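Glycosylation Associate Protein 2 (PDB 6OYC) probably takes part, in complex with its partner Gap proteins, in the glycosylation and export of streptococcal surface adhesins by the accessory Sec system. Local coordinates at residues F189-E195 against V252-H258; I366-L370 against F502-Y506; L64-Q68 against Y88-H93. All blocks are in the same frame, centred on the assembly; numbering follows the deposited sequence.

Contact 1. Residues F189-E195 against V252-H258; sequences FLEHIIE and VKLGPLH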
ATOM      1  N   PHE B 189      11.422  -7.451  -2.300  1.00 28.76           N
ATOM      2  CA  PHE B 189      10.661  -8.197  -3.302  1.00 28.98           C
ATOM      3  C   PHE B 189      11.167  -7.859  -4.698  1.00 30.32           C
ATOM      4  O   PHE B 189      11.175  -6.691  -5.099  1.00 34.31           O
ATOM      5  CB  PHE B 189       9.156  -7.910  -3.210  1.00 30.95           C
ATOM      6  CG  PHE B 189       8.378  -8.563  -4.299  1.00 30.45           C
ATOM      7  CD1 PHE B 189       8.339  -9.948  -4.390  1.00 32.19           C
ATOM      8  CD2 PHE B 189       7.729  -7.808  -5.259  1.00 31.65           C
ATOM      9  CE1 PHE B 189       7.657 -10.574  -5.405  1.00 29.59           C
ATOM     10  CE2 PHE B 189       7.040  -8.429  -6.279  1.00 34.15           C
ATOM     11  CZ  PHE B 189       7.007  -9.815  -6.354  1.00 33.14           C
ATOM     12  N   LEU B 190      11.553  -8.878  -5.448  1.00 29.53           N
ATOM     13  CA  LEU B 190      12.123  -8.707  -6.780  1.00 34.71           C
ATOM     14  C   LEU B 190      11.076  -9.099  -7.822  1.00 34.29           C
ATOM     15  O   LEU B 190      10.713 -10.273  -7.930  1.00 36.31           O
ATOM     16  CB  LEU B 190      13.378  -9.560  -6.927  1.00 30.85           C
ATOM     17  CG  LEU B 190      13.994  -9.657  -8.308  1.00 34.60           C
ATOM     18  CD1 LEU B 190      14.622  -8.318  -8.614  1.00 36.21           C
ATOM     19  CD2 LEU B 190      15.040 -10.799  -8.384  1.00 31.14           C
ATOM     20  N   GLU B 191      10.591  -8.124  -8.579  1.00 30.94           N
ATOM     21  CA  GLU B 191       9.798  -8.413  -9.765  1.00 34.95           C
ATOM     22  C   GLU B 191      10.657  -9.116 -10.790  1.00 33.52           C
ATOM     23  O   GLU B 191      11.669  -8.565 -11.235  1.00 36.48           O
ATOM     24  CB  GLU B 191       9.277  -7.130 -10.383  1.00 36.69           C
ATOM     25  CG  GLU B 191       8.055  -6.605  -9.791  1.00 39.46           C
ATOM     26  CD  GLU B 191       7.587  -5.397 -10.554  1.00 44.18           C
ATOM     27  OE1 GLU B 191       7.373  -4.357  -9.880  1.00 39.32           O
ATOM     28  OE2 GLU B 191       7.450  -5.501 -11.811  1.00 42.00           O
ATOM     29  N   HIS B 192      10.244 -10.299 -11.216  1.00 34.29           N
ATOM     30  CA  HIS B 192      10.953 -10.928 -12.318  1.00 34.89           C
ATOM     31  C   HIS B 192      10.056 -11.972 -12.938  1.00 34.19           C
ATOM     32  O   HIS B 192       9.009 -12.321 -12.396  1.00 34.61           O
ATOM     33  CB  HIS B 192      12.238 -11.581 -11.851  1.00 33.29           C
ATOM     34  CG  HIS B 192      11.985 -12.754 -10.974  1.00 35.96           C
ATOM     35  ND1 HIS B 192      11.410 -12.625  -9.728  1.00 35.35           N
ATOM     36  CD2 HIS B 192      12.174 -14.080 -11.174  1.00 33.77           C
ATOM     37  CE1 HIS B 192      11.277 -13.822  -9.185  1.00 35.87           C
ATOM     38  NE2 HIS B 192      11.723 -14.720 -10.046  1.00 37.88           N
ATOM     39  N   ILE B 193      10.515 -12.489 -14.071  1.00 36.12           N
ATOM     40  CA  ILE B 193       9.865 -13.560 -14.807  1.00 38.01           C
ATOM     41  C   ILE B 193      10.949 -14.419 -15.445  1.00 41.20           C
ATOM     42  O   ILE B 193      11.921 -13.895 -15.992  1.00 37.87           O
ATOM     43  CB  ILE B 193       8.917 -12.999 -15.877  1.00 39.42           C
ATOM     44  CG1 ILE B 193       7.597 -12.590 -15.243  1.00 41.83           C
ATOM     45  CG2 ILE B 193       8.675 -14.032 -16.951  1.00 43.97           C
ATOM     46  CD1 ILE B 193       6.879 -11.567 -16.072  1.00 49.35           C
ATOM     47  N   ILE B 194      10.764 -15.738 -15.384  1.00 42.81           N
ATOM     48  CA  ILE B 194      11.657 -16.725 -15.978  1.00 42.05           C
ATOM     49  C   ILE B 194      10.954 -17.382 -17.152  1.00 43.90           C
ATOM     50  O   ILE B 194       9.762 -17.679 -17.071  1.00 44.66           O
ATOM     51  CB  ILE B 194      12.052 -17.825 -14.971  1.00 47.25           C
ATOM     52  CG1 ILE B 194      12.616 -17.237 -13.685  1.00 44.57           C
ATOM     53  CG2 ILE B 194      13.035 -18.773 -15.615  1.00 49.02           C
ATOM     54  CD1 ILE B 194      13.697 -16.273 -13.935  1.00 41.12           C
ATOM     55  N   GLU B 195      11.699 -17.650 -18.226  1.00 45.24           N
ATOM     56  CA  GLU B 195      11.265 -18.559 -19.281  1.00 43.13           C
ATOM     57  C   GLU B 195      12.415 -19.497 -19.607  1.00 43.56           C
ATOM     58  O   GLU B 195      13.549 -19.042 -19.798  1.00 43.54           O
ATOM     59  CB  GLU B 195      10.831 -17.815 -20.536  1.00 41.86           C
ATOM     60  CG  GLU B 195       9.815 -16.722 -20.282  1.00 52.59           C
ATOM     61  CD  GLU B 195       9.719 -15.754 -21.449  1.00 59.31           C
ATOM     62  OE1 GLU B 195       9.881 -14.525 -21.249  1.00 64.86           O
ATOM     63  OE2 GLU B 195       9.493 -16.232 -22.580  1.00 64.70           O
ATOM     64  N   VAL B 252      15.723 -14.426 -18.451  1.00 42.30           N
ATOM     65  CA  VAL B 252      15.359 -13.761 -17.205  1.00 41.80           C
ATOM     66  C   VAL B 252      14.926 -12.352 -17.568  1.00 39.94           C
ATOM     67  O   VAL B 252      15.619 -11.674 -18.339  1.00 37.07           O
ATOM     68  CB  VAL B 252      16.545 -13.718 -16.222  1.00 41.87           C
ATOM     69  CG1 VAL B 252      16.077 -13.321 -14.832  1.00 37.18           C
ATOM     70  CG2 VAL B 252      17.284 -15.049 -16.216  1.00 46.21           C
ATOM     71  N   LYS B 253      13.775 -11.925 -17.048  1.00 39.04           N
ATOM     72  CA  LYS B 253      13.329 -10.538 -17.122  1.00 39.81           C
ATOM     73  C   LYS B 253      13.268 -10.016 -15.703  1.00 35.83           C
ATOM     74  O   LYS B 253      12.497 -10.531 -14.895  1.00 39.78           O
ATOM     75  CB  LYS B 253      11.953 -10.396 -17.781  1.00 39.59           C
ATOM     76  CG  LYS B 253      11.879 -10.813 -19.237  1.00 48.79           C
ATOM     77  CD  LYS B 253      10.726 -10.083 -19.939  1.00 58.98           C
ATOM     78  CE  LYS B 253      10.485 -10.592 -21.369  1.00 61.77           C
ATOM     79  NZ  LYS B 253       9.826 -11.933 -21.435  1.00 57.11           N
ATOM     80  N   LEU B 254      14.060  -8.997 -15.402  1.00 36.61           N
ATOM     81  CA  LEU B 254      14.094  -8.388 -14.079  1.00 34.81           C
ATOM     82  C   LEU B 254      13.375  -7.050 -14.106  1.00 34.60           C
ATOM     83  O   LEU B 254      13.593  -6.241 -15.012  1.00 36.66           O
ATOM     84  CB  LEU B 254      15.533  -8.188 -13.615  1.00 30.75           C
ATOM     85  CG  LEU B 254      16.310  -9.499 -13.511  1.00 35.99           C
ATOM     86  CD1 LEU B 254      17.787  -9.225 -13.348  1.00 32.92           C
ATOM     87  CD2 LEU B 254      15.788 -10.333 -12.344  1.00 30.97           C
ATOM     88  N   GLY B 255      12.538  -6.814 -13.108  1.00 32.04           N
ATOM     89  CA  GLY B 255      11.958  -5.510 -12.910  1.00 34.24           C
ATOM     90  C   GLY B 255      12.521  -4.872 -11.657  1.00 34.11           C
ATOM     91  O   GLY B 255      13.584  -5.255 -11.173  1.00 32.17           O
ATOM     92  N   PRO B 256      11.819  -3.889 -11.099  1.00 34.28           N
ATOM     93  CA  PRO B 256      12.324  -3.236  -9.891  1.00 31.03           C
ATOM     94  C   PRO B 256      12.531  -4.232  -8.761  1.00 33.52           C
ATOM     95  O   PRO B 256      11.793  -5.210  -8.614  1.00 32.38           O
ATOM     96  CB  PRO B 256      11.218  -2.231  -9.536  1.00 30.80           C
ATOM     97  CG  PRO B 256      10.377  -2.106 -10.773  1.00 35.37           C
ATOM     98  CD  PRO B 256      10.468  -3.427 -11.456  1.00 35.54           C
ATOM     99  N   LEU B 257      13.545  -3.960  -7.944  1.00 33.83           N
ATOM    100  CA  LEU B 257      13.712  -4.620  -6.655  1.00 32.61           C
ATOM    101  C   LEU B 257      13.171  -3.673  -5.588  1.00 30.37           C
ATOM    102  O   LEU B 257      13.726  -2.589  -5.375  1.00 31.85           O
ATOM    103  CB  LEU B 257      15.183  -4.970  -6.406  1.00 29.32           C
ATOM    104  CG  LEU B 257      15.571  -5.290  -4.963  1.00 30.84           C
ATOM    105  CD1 LEU B 257      14.872  -6.573  -4.514  1.00 30.21           C
ATOM    106  CD2 LEU B 257      17.094  -5.433  -4.813  1.00 29.70           C
ATOM    107  N   HIS B 258      12.085  -4.077  -4.927  1.00 33.95           N
ATOM    108  CA  HIS B 258      11.458  -3.285  -3.877  1.00 29.26           C
ATOM    109  C   HIS B 258      12.097  -3.597  -2.542  1.00 29.61           C
ATOM    110  O   HIS B 258      12.346  -4.765  -2.223  1.00 28.51           O
ATOM    111  CB  HIS B 258       9.961  -3.582  -3.766  1.00 27.16           C
ATOM    112  CG  HIS B 258       9.197  -3.338  -5.022  1.00 32.19           C
ATOM    113  ND1 HIS B 258       8.491  -2.177  -5.244  1.00 31.02           N
ATOM    114  CD2 HIS B 258       9.002  -4.114  -6.115  1.00 32.11           C
ATOM    115  CE1 HIS B 258       7.900  -2.244  -6.424  1.00 30.89           C
ATOM    116  NE2 HIS B 258       8.190  -3.411  -6.970  1.00 34.78           N
TER
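Leu190 packs over two leucines of the neighbouring strand, its CD2 lying 4.1 Å from Leu254 CD2 and its CD1 4.0 Å from Leu257 CB. The strands run antiparallel, at 163° with axes 4.5 Å apart. Leu190, His192, Ile194, Val252, Leu254 and Leu257 share one face, where Leu254 and Leu257 meet strand 168-180 and Ile194 and Val252 meet strand 198-208, so two antiparallel sheets face each other as in a beta sandwich. Regular pairing gives Phe189 N to His258 O and His258 N to Phe189 O, both 2.8 Å. Between Leu190 and His192 the register slips by one residue, a beta bulge. Here Gly255 and Pro256 together face Glu191, whose O accepts from Gly255 N (2.7 Å) and whose N donates to Pro256 O (3.2 Å). A CB on Gly255 would crowd Glu191 CB and clash with Pro256 CD. Glu191 OE1 accepts a hydrogen bond from His258 NE2 at 3.2 Å; Tyr157 holds the other carboxylate oxygen and Glu308 the histidine ND1. Farther along, Glu195 OE1 and Lys253 NZ form a 2.6 Å salt bridge. With carboxylates bonded to both its nitrogens in a buried setting, His258 is consistent with a protonated, cationic imidazole.

Contact 2. Residues I366-L370 against F502-Y506; sequences ILSGL and FTSQY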
ATOM      1  N   ILE B 366     -17.943   5.593  -2.390  1.00 50.52           N
ATOM      2  CA  ILE B 366     -17.388   6.799  -3.018  1.00 51.50           C
ATOM      3  C   ILE B 366     -15.937   6.544  -3.413  1.00 44.88           C
ATOM      4  O   ILE B 366     -15.101   6.250  -2.549  1.00 45.56           O
ATOM      5  CB  ILE B 366     -17.464   8.018  -2.086  1.00 49.78           C
ATOM      6  CG1 ILE B 366     -18.912   8.258  -1.658  1.00 56.66           C
ATOM      7  CG2 ILE B 366     -16.856   9.260  -2.764  1.00 45.14           C
ATOM      8  CD1 ILE B 366     -19.009   9.109  -0.447  1.00 57.55           C
ATOM      9  N   LEU B 367     -15.630   6.709  -4.699  1.00 43.75           N
ATOM     10  CA  LEU B 367     -14.269   6.593  -5.215  1.00 43.71           C
ATOM     11  C   LEU B 367     -13.697   7.979  -5.483  1.00 44.91           C
ATOM     12  O   LEU B 367     -14.397   8.856  -5.990  1.00 44.53           O
ATOM     13  CB  LEU B 367     -14.239   5.755  -6.494  1.00 39.20           C
ATOM     14  CG  LEU B 367     -14.845   4.366  -6.326  1.00 43.79           C
ATOM     15  CD1 LEU B 367     -14.930   3.609  -7.636  1.00 44.30           C
ATOM     16  CD2 LEU B 367     -14.069   3.563  -5.295  1.00 44.00           C
ATOM     17  N   SER B 368     -12.418   8.170  -5.154  1.00 44.55           N
ATOM     18  CA  SER B 368     -11.811   9.495  -5.204  1.00 43.55           C
ATOM     19  C   SER B 368     -10.316   9.402  -5.488  1.00 43.75           C
ATOM     20  O   SER B 368      -9.689   8.355  -5.299  1.00 42.43           O
ATOM     21  CB  SER B 368     -12.024  10.250  -3.895  1.00 43.08           C
ATOM     22  OG  SER B 368     -11.532   9.490  -2.804  1.00 42.51           O
ATOM     23  N   GLY B 369      -9.750  10.525  -5.921  1.00 45.30           N
ATOM     24  CA  GLY B 369      -8.314  10.628  -6.119  1.00 44.04           C
ATOM     25  C   GLY B 369      -7.946  11.913  -6.831  1.00 48.79           C
ATOM     26  O   GLY B 369      -8.799  12.667  -7.310  1.00 50.07           O
ATOM     27  N   LEU B 370      -6.640  12.153  -6.892  1.00 46.84           N
ATOM     28  CA  LEU B 370      -6.066  13.286  -7.600  1.00 47.37           C
ATOM     29  C   LEU B 370      -5.012  12.784  -8.584  1.00 49.44           C
ATOM     30  O   LEU B 370      -4.306  11.805  -8.317  1.00 51.23           O
ATOM     31  CB  LEU B 370      -5.475  14.296  -6.606  1.00 48.04           C
ATOM     32  CG  LEU B 370      -6.549  14.786  -5.622  1.00 52.14           C
ATOM     33  CD1 LEU B 370      -5.951  15.236  -4.317  1.00 53.84           C
ATOM     34  CD2 LEU B 370      -7.402  15.906  -6.226  1.00 52.63           C
ATOM     35  N   PHE B 502     -11.200  19.521  -2.830  1.00 66.37           N
ATOM     36  CA  PHE B 502     -11.399  18.084  -2.664  1.00 64.36           C
ATOM     37  C   PHE B 502     -11.986  17.767  -1.295  1.00 60.82           C
ATOM     38  O   PHE B 502     -12.971  17.028  -1.185  1.00 59.30           O
ATOM     39  CB  PHE B 502     -10.066  17.361  -2.869  1.00 60.58           C
ATOM     40  CG  PHE B 502     -10.145  15.854  -2.779  1.00 56.04           C
ATOM     41  CD1 PHE B 502     -10.393  15.088  -3.916  1.00 54.81           C
ATOM     42  CD2 PHE B 502      -9.913  15.200  -1.573  1.00 54.45           C
ATOM     43  CE1 PHE B 502     -10.442  13.694  -3.845  1.00 51.93           C
ATOM     44  CE2 PHE B 502      -9.958  13.811  -1.492  1.00 51.58           C
ATOM     45  CZ  PHE B 502     -10.224  13.057  -2.627  1.00 52.26           C
ATOM     46  N   THR B 503     -11.395  18.323  -0.237  1.00 59.85           N
ATOM     47  CA  THR B 503     -11.915  18.045   1.094  1.00 62.52           C
ATOM     48  C   THR B 503     -13.273  18.708   1.314  1.00 69.22           C
ATOM     49  O   THR B 503     -14.121  18.151   2.021  1.00 67.97           O
ATOM     50  CB  THR B 503     -10.916  18.488   2.169  1.00 63.47           C
ATOM     51  OG1 THR B 503     -11.527  18.348   3.457  1.00 75.88           O
ATOM     52  CG2 THR B 503     -10.505  19.934   1.986  1.00 59.88           C
ATOM     53  N   SER B 504     -13.499  19.885   0.715  1.00 68.01           N
ATOM     54  CA  SER B 504     -14.800  20.539   0.821  1.00 69.61           C
ATOM     55  C   SER B 504     -15.871  19.739   0.095  1.00 70.79           C
ATOM     56  O   SER B 504     -16.972  19.527   0.622  1.00 70.96           O
ATOM     57  CB  SER B 504     -14.728  21.963   0.263  1.00 71.42           C
ATOM     58  OG  SER B 504     -15.993  22.399  -0.210  1.00 77.08           O
ATOM     59  N   GLN B 505     -15.567  19.290  -1.124  1.00 63.63           N
ATOM     60  CA  GLN B 505     -16.512  18.459  -1.854  1.00 64.95           C
ATOM     61  C   GLN B 505     -16.859  17.197  -1.077  1.00 67.87           C
ATOM     62  O   GLN B 505     -17.996  16.719  -1.141  1.00 65.86           O
ATOM     63  CB  GLN B 505     -15.936  18.112  -3.221  1.00 67.82           C
ATOM     64  CG  GLN B 505     -16.957  18.126  -4.326  1.00 72.01           C
ATOM     65  CD  GLN B 505     -17.638  19.466  -4.482  1.00 75.99           C
ATOM     66  OE1 GLN B 505     -17.054  20.514  -4.194  1.00 79.17           O
ATOM     67  NE2 GLN B 505     -18.883  19.440  -4.941  1.00 75.81           N
ATOM     68  N   TYR B 506     -15.900  16.660  -0.320  1.00 66.17           N
ATOM     69  CA  TYR B 506     -16.179  15.499   0.517  1.00 65.83           C
ATOM     70  C   TYR B 506     -17.110  15.857   1.675  1.00 66.94           C
ATOM     71  O   TYR B 506     -18.112  15.170   1.910  1.00 63.13           O
ATOM     72  CB  TYR B 506     -14.867  14.908   1.046  1.00 64.02           C
ATOM     73  CG  TYR B 506     -14.477  13.580   0.430  1.00 60.22           C
ATOM     74  CD1 TYR B 506     -15.181  12.422   0.725  1.00 57.45           C
ATOM     75  CD2 TYR B 506     -13.392  13.483  -0.438  1.00 59.34           C
ATOM     76  CE1 TYR B 506     -14.824  11.200   0.165  1.00 57.98           C
ATOM     77  CE2 TYR B 506     -13.024  12.260  -1.007  1.00 55.37           C
ATOM     78  CZ  TYR B 506     -13.741  11.123  -0.696  1.00 55.34           C
ATOM     79  OH  TYR B 506     -13.397   9.902  -1.245  1.00 50.12           O
TER
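Phe502, Tyr506 and Ser368 carry most of the buried surface between strand 365-370 and helix 495-514. The two aromatic residues stand one helical turn apart, Tyr506 N donating to Phe502 O at 3.1 Å, and both rings reach from the helix to the strand. The short segments run nearly antiparallel (169°), and their axes come no closer than 10.8 Å, a gap the rings span. Tyr506 OH donates a very short hydrogen bond of 2.5 Å to Ser368 OG, which is also hydrogen-bonded to Val299 O of the adjacent strand. Ile366 lies beside the same phenol, with CG2 4.1 Å from Tyr506 CE1. This is a helix-on-sheet layer of an alpha/beta-hydrolase fold: strand 365-370 sits within the parallel part of the mixed sheet, and Gly369 opens a GxSxG sequence consistent with a nucleophile elbow at Ser371. Phe502 packs against the C-terminal end of the strand. Its CZ touches Ser368 CB at 3.6 Å, and the backbone N of Gly369 lies at the ring edge, 3.9 Å from Phe502 CE1. Leu370 lies over one ring face with CD1, while its CD2 is 3.9 Å from Phe502 CD1. Ile390 of the next strand touches both aromatic side chains, and Val498, earlier on the helix, meets Leu370.

Contact 3. Residues L64-Q68 against Y88-H93; sequences LLTEQ and YPKDKH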
ATOM      1  N   LEU B  64      -3.238  -7.189  23.762  1.00 28.63           N
ATOM      2  CA  LEU B  64      -3.119  -8.625  23.561  1.00 29.96           C
ATOM      3  C   LEU B  64      -4.179  -9.319  24.402  1.00 28.04           C
ATOM      4  O   LEU B  64      -4.135  -9.275  25.635  1.00 31.46           O
ATOM      5  CB  LEU B  64      -1.721  -9.130  23.909  1.00 28.96           C
ATOM      6  CG  LEU B  64      -1.630 -10.657  23.826  1.00 29.59           C
ATOM      7  CD1 LEU B  64      -2.027 -11.164  22.435  1.00 27.19           C
ATOM      8  CD2 LEU B  64      -0.246 -11.138  24.220  1.00 32.09           C
ATOM      9  N   LEU B  65      -5.111  -9.978  23.737  1.00 30.10           N
ATOM     10  CA  LEU B  65      -6.223 -10.645  24.404  1.00 32.83           C
ATOM     11  C   LEU B  65      -5.958 -12.145  24.355  1.00 31.28           C
ATOM     12  O   LEU B  65      -5.949 -12.746  23.277  1.00 32.72           O
ATOM     13  CB  LEU B  65      -7.549 -10.274  23.734  1.00 29.97           C
ATOM     14  CG  LEU B  65      -7.905  -8.780  23.764  1.00 33.45           C
ATOM     15  CD1 LEU B  65      -9.229  -8.484  23.026  1.00 31.43           C
ATOM     16  CD2 LEU B  65      -7.964  -8.266  25.201  1.00 30.15           C
ATOM     17  N   THR B  66      -5.723 -12.752  25.511  1.00 32.60           N
ATOM     18  CA  THR B  66      -5.338 -14.157  25.518  1.00 35.49           C
ATOM     19  C   THR B  66      -6.467 -15.109  25.898  1.00 40.33           C
ATOM     20  O   THR B  66      -6.239 -16.320  25.881  1.00 45.08           O
ATOM     21  CB  THR B  66      -4.143 -14.389  26.452  1.00 37.09           C
ATOM     22  OG1 THR B  66      -4.476 -13.956  27.779  1.00 38.58           O
ATOM     23  CG2 THR B  66      -2.892 -13.631  25.950  1.00 34.88           C
ATOM     24  N   GLU B  67      -7.666 -14.615  26.225  1.00 33.12           N
ATOM     25  CA  GLU B  67      -8.779 -15.473  26.626  1.00 38.12           C
ATOM     26  C   GLU B  67      -9.845 -15.536  25.538  1.00 38.89           C
ATOM     27  O   GLU B  67      -9.941 -14.665  24.666  1.00 36.33           O
ATOM     28  CB  GLU B  67      -9.432 -14.985  27.928  1.00 37.44           C
ATOM     29  CG  GLU B  67      -8.458 -14.633  29.021  1.00 36.97           C
ATOM     30  CD  GLU B  67      -7.549 -15.797  29.362  1.00 44.56           C
ATOM     31  OE1 GLU B  67      -8.068 -16.917  29.579  1.00 45.33           O
ATOM     32  OE2 GLU B  67      -6.313 -15.592  29.404  1.00 44.43           O
ATOM     33  N   GLN B  68     -10.671 -16.584  25.599  1.00 41.03           N
ATOM     34  CA  GLN B  68     -11.708 -16.722  24.584  1.00 41.91           C
ATOM     35  C   GLN B  68     -12.803 -15.678  24.757  1.00 37.70           C
ATOM     36  O   GLN B  68     -13.256 -15.070  23.776  1.00 37.54           O
ATOM     37  CB  GLN B  68     -12.312 -18.117  24.617  1.00 41.74           C
ATOM     38  CG  GLN B  68     -13.548 -18.181  23.755  1.00 45.16           C
ATOM     39  CD  GLN B  68     -13.818 -19.557  23.217  1.00 51.43           C
ATOM     40  OE1 GLN B  68     -13.882 -19.756  22.005  1.00 53.95           O
ATOM     41  NE2 GLN B  68     -13.989 -20.519  24.114  1.00 50.87           N
ATOM     42  N   TYR B  88      -5.775 -11.519  19.126  1.00 33.42           N
ATOM     43  CA  TYR B  88      -6.701 -12.484  19.687  1.00 34.91           C
ATOM     44  C   TYR B  88      -6.399 -13.834  19.051  1.00 30.56           C
ATOM     45  O   TYR B  88      -6.034 -13.874  17.869  1.00 31.80           O
ATOM     46  CB  TYR B  88      -8.145 -12.041  19.405  1.00 33.80           C
ATOM     47  CG  TYR B  88      -9.240 -12.950  19.927  1.00 34.31           C
ATOM     48  CD1 TYR B  88      -9.762 -12.771  21.205  1.00 34.72           C
ATOM     49  CD2 TYR B  88      -9.780 -13.962  19.131  1.00 35.69           C
ATOM     50  CE1 TYR B  88     -10.771 -13.596  21.695  1.00 37.02           C
ATOM     51  CE2 TYR B  88     -10.800 -14.795  19.613  1.00 39.73           C
ATOM     52  CZ  TYR B  88     -11.291 -14.598  20.894  1.00 38.13           C
ATOM     53  OH  TYR B  88     -12.290 -15.396  21.397  1.00 41.36           O
ATOM     54  N   PRO B  89      -6.501 -14.934  19.794  1.00 32.25           N
ATOM     55  CA  PRO B  89      -6.041 -16.220  19.254  1.00 37.16           C
ATOM     56  C   PRO B  89      -6.831 -16.628  18.022  1.00 39.07           C
ATOM     57  O   PRO B  89      -8.057 -16.477  17.962  1.00 36.19           O
ATOM     58  CB  PRO B  89      -6.263 -17.195  20.417  1.00 35.94           C
ATOM     59  CG  PRO B  89      -6.298 -16.330  21.622  1.00 34.09           C
ATOM     60  CD  PRO B  89      -6.972 -15.073  21.183  1.00 33.21           C
ATOM     61  N   LYS B  90      -6.099 -17.114  17.014  1.00 37.15           N
ATOM     62  CA  LYS B  90      -6.740 -17.620  15.809  1.00 41.74           C
ATOM     63  C   LYS B  90      -7.625 -18.822  16.132  1.00 40.94           C
ATOM     64  O   LYS B  90      -8.677 -19.004  15.514  1.00 40.80           O
ATOM     65  CB  LYS B  90      -5.680 -17.965  14.752  1.00 43.40           C
ATOM     66  CG  LYS B  90      -6.229 -18.731  13.546  1.00 59.24           C
ATOM     67  CD  LYS B  90      -5.248 -18.794  12.368  1.00 71.60           C
ATOM     68  CE  LYS B  90      -5.614 -17.801  11.248  1.00 90.57           C
ATOM     69  NZ  LYS B  90      -6.886 -18.143  10.531  1.00 88.49           N
ATOM     70  N   ASP B  91      -7.239 -19.624  17.124  1.00 41.24           N
ATOM     71  CA  ASP B  91      -7.900 -20.884  17.444  1.00 46.57           C
ATOM     72  C   ASP B  91      -9.096 -20.727  18.376  1.00 47.18           C
ATOM     73  O   ASP B  91      -9.626 -21.734  18.846  1.00 51.71           O
ATOM     74  CB  ASP B  91      -6.889 -21.874  18.057  1.00 43.62           C
ATOM     75  CG  ASP B  91      -6.468 -21.502  19.496  1.00 52.97           C
ATOM     76  OD1 ASP B  91      -6.856 -20.422  19.995  1.00 53.40           O
ATOM     77  OD2 ASP B  91      -5.733 -22.298  20.138  1.00 52.13           O
ATOM     78  N   LYS B  92      -9.510 -19.505  18.687  1.00 45.37           N
ATOM     79  CA  LYS B  92     -10.632 -19.276  19.580  1.00 43.14           C
ATOM     80  C   LYS B  92     -11.811 -18.723  18.795  1.00 45.58           C
ATOM     81  O   LYS B  92     -11.633 -17.945  17.851  1.00 44.36           O
ATOM     82  CB  LYS B  92     -10.244 -18.314  20.701  1.00 41.71           C
ATOM     83  CG  LYS B  92      -9.267 -18.888  21.714  1.00 45.42           C
ATOM     84  CD  LYS B  92      -9.836 -20.125  22.411  1.00 48.63           C
ATOM     85  CE  LYS B  92      -8.802 -20.777  23.332  1.00 51.92           C
ATOM     86  NZ  LYS B  92      -9.155 -22.166  23.756  1.00 57.47           N
ATOM     87  N   HIS B  93     -13.019 -19.142  19.177  1.00 51.00           N
ATOM     88  CA  HIS B  93     -14.248 -18.646  18.565  1.00 48.92           C
ATOM     89  C   HIS B  93     -14.882 -17.604  19.475  1.00 44.88           C
ATOM     90  O   HIS B  93     -15.295 -17.920  20.596  1.00 43.85           O
ATOM     91  CB  HIS B  93     -15.247 -19.763  18.287  1.00 50.31           C
ATOM     92  CG  HIS B  93     -16.464 -19.281  17.555  1.00 56.96           C
ATOM     93  ND1 HIS B  93     -16.468 -19.049  16.193  1.00 57.85           N
ATOM     94  CD2 HIS B  93     -17.696 -18.934  18.001  1.00 54.16           C
ATOM     95  CE1 HIS B  93     -17.658 -18.599  15.831  1.00 63.69           C
ATOM     96  NE2 HIS B  93     -18.421 -18.521  16.908  1.00 58.33           N
TER
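Tyr88 OH donates a 2.6 Å hydrogen bond to the backbone O of Gln68, tying the end of one strand to the loop that leaves its neighbour. Gln68 meets the other segment a second time through its side chain, where OE1 accepts a weak bond from His93 N (3.0 Å, 133°); the same OE1 also lies 2.7 Å from His93 O, an unfavourable contact of two acceptors as modelled that an amide flip might relieve. Within the first loop, Thr66 OG1 donates to Glu67 OE2 at 2.9 Å, and that carboxylate oxygen takes a further bond from the backbone N of Glu13. Around these bonds the packing is close. The Tyr88 ring has Leu65 CB at its edge, 4.2 Å from CD1, and Glu67 O sits 3.3 Å from Tyr88 CE1. Pro89, lacking an N-H, sets its CD 3.3 Å from Leu65 O and begins a type I turn ending at Lys92, whose CD lies 3.9 Å from Gln68 CB. Strands 62-65 and 86-89 are parallel neighbours in a five-stranded sheet of order 2-1-3-4-5, the order of flavodoxin-like folds, and Leu102 of helix 96-104 touches both Leu65 and Tyr88. The chemistry implies that past the strand ends the Tyr88 hydroxyl carries the polar link, backed by the packing of Leu65, Pro89 and Lys92, with the Gln68 amide a marginal addition.

How the contacts relate
The three contacts occupy separate sheets of the chain and do not touch. Contact 3 closes first, in the N-terminal parallel sheet; contact 1 follows in an antiparallel sheet, and contact 2 in the hydrolase-like part. Their centres form a nearly equilateral triangle: 35 Å between contacts 1 and 2, 39 Å between 1 and 3, and 38 Å between 2 and 3, with nearest atoms about 19, 22 and 28 Å apart. Contact 2 alone adjoins the putative Ser371-Asp461-His491 triad, because strand 365-370 leads directly into Ser371. Contacts 1 and 2 flank the chain's centre, yet Glu308, a partner of His258, follows strand 297-301, which pairs with 365-370.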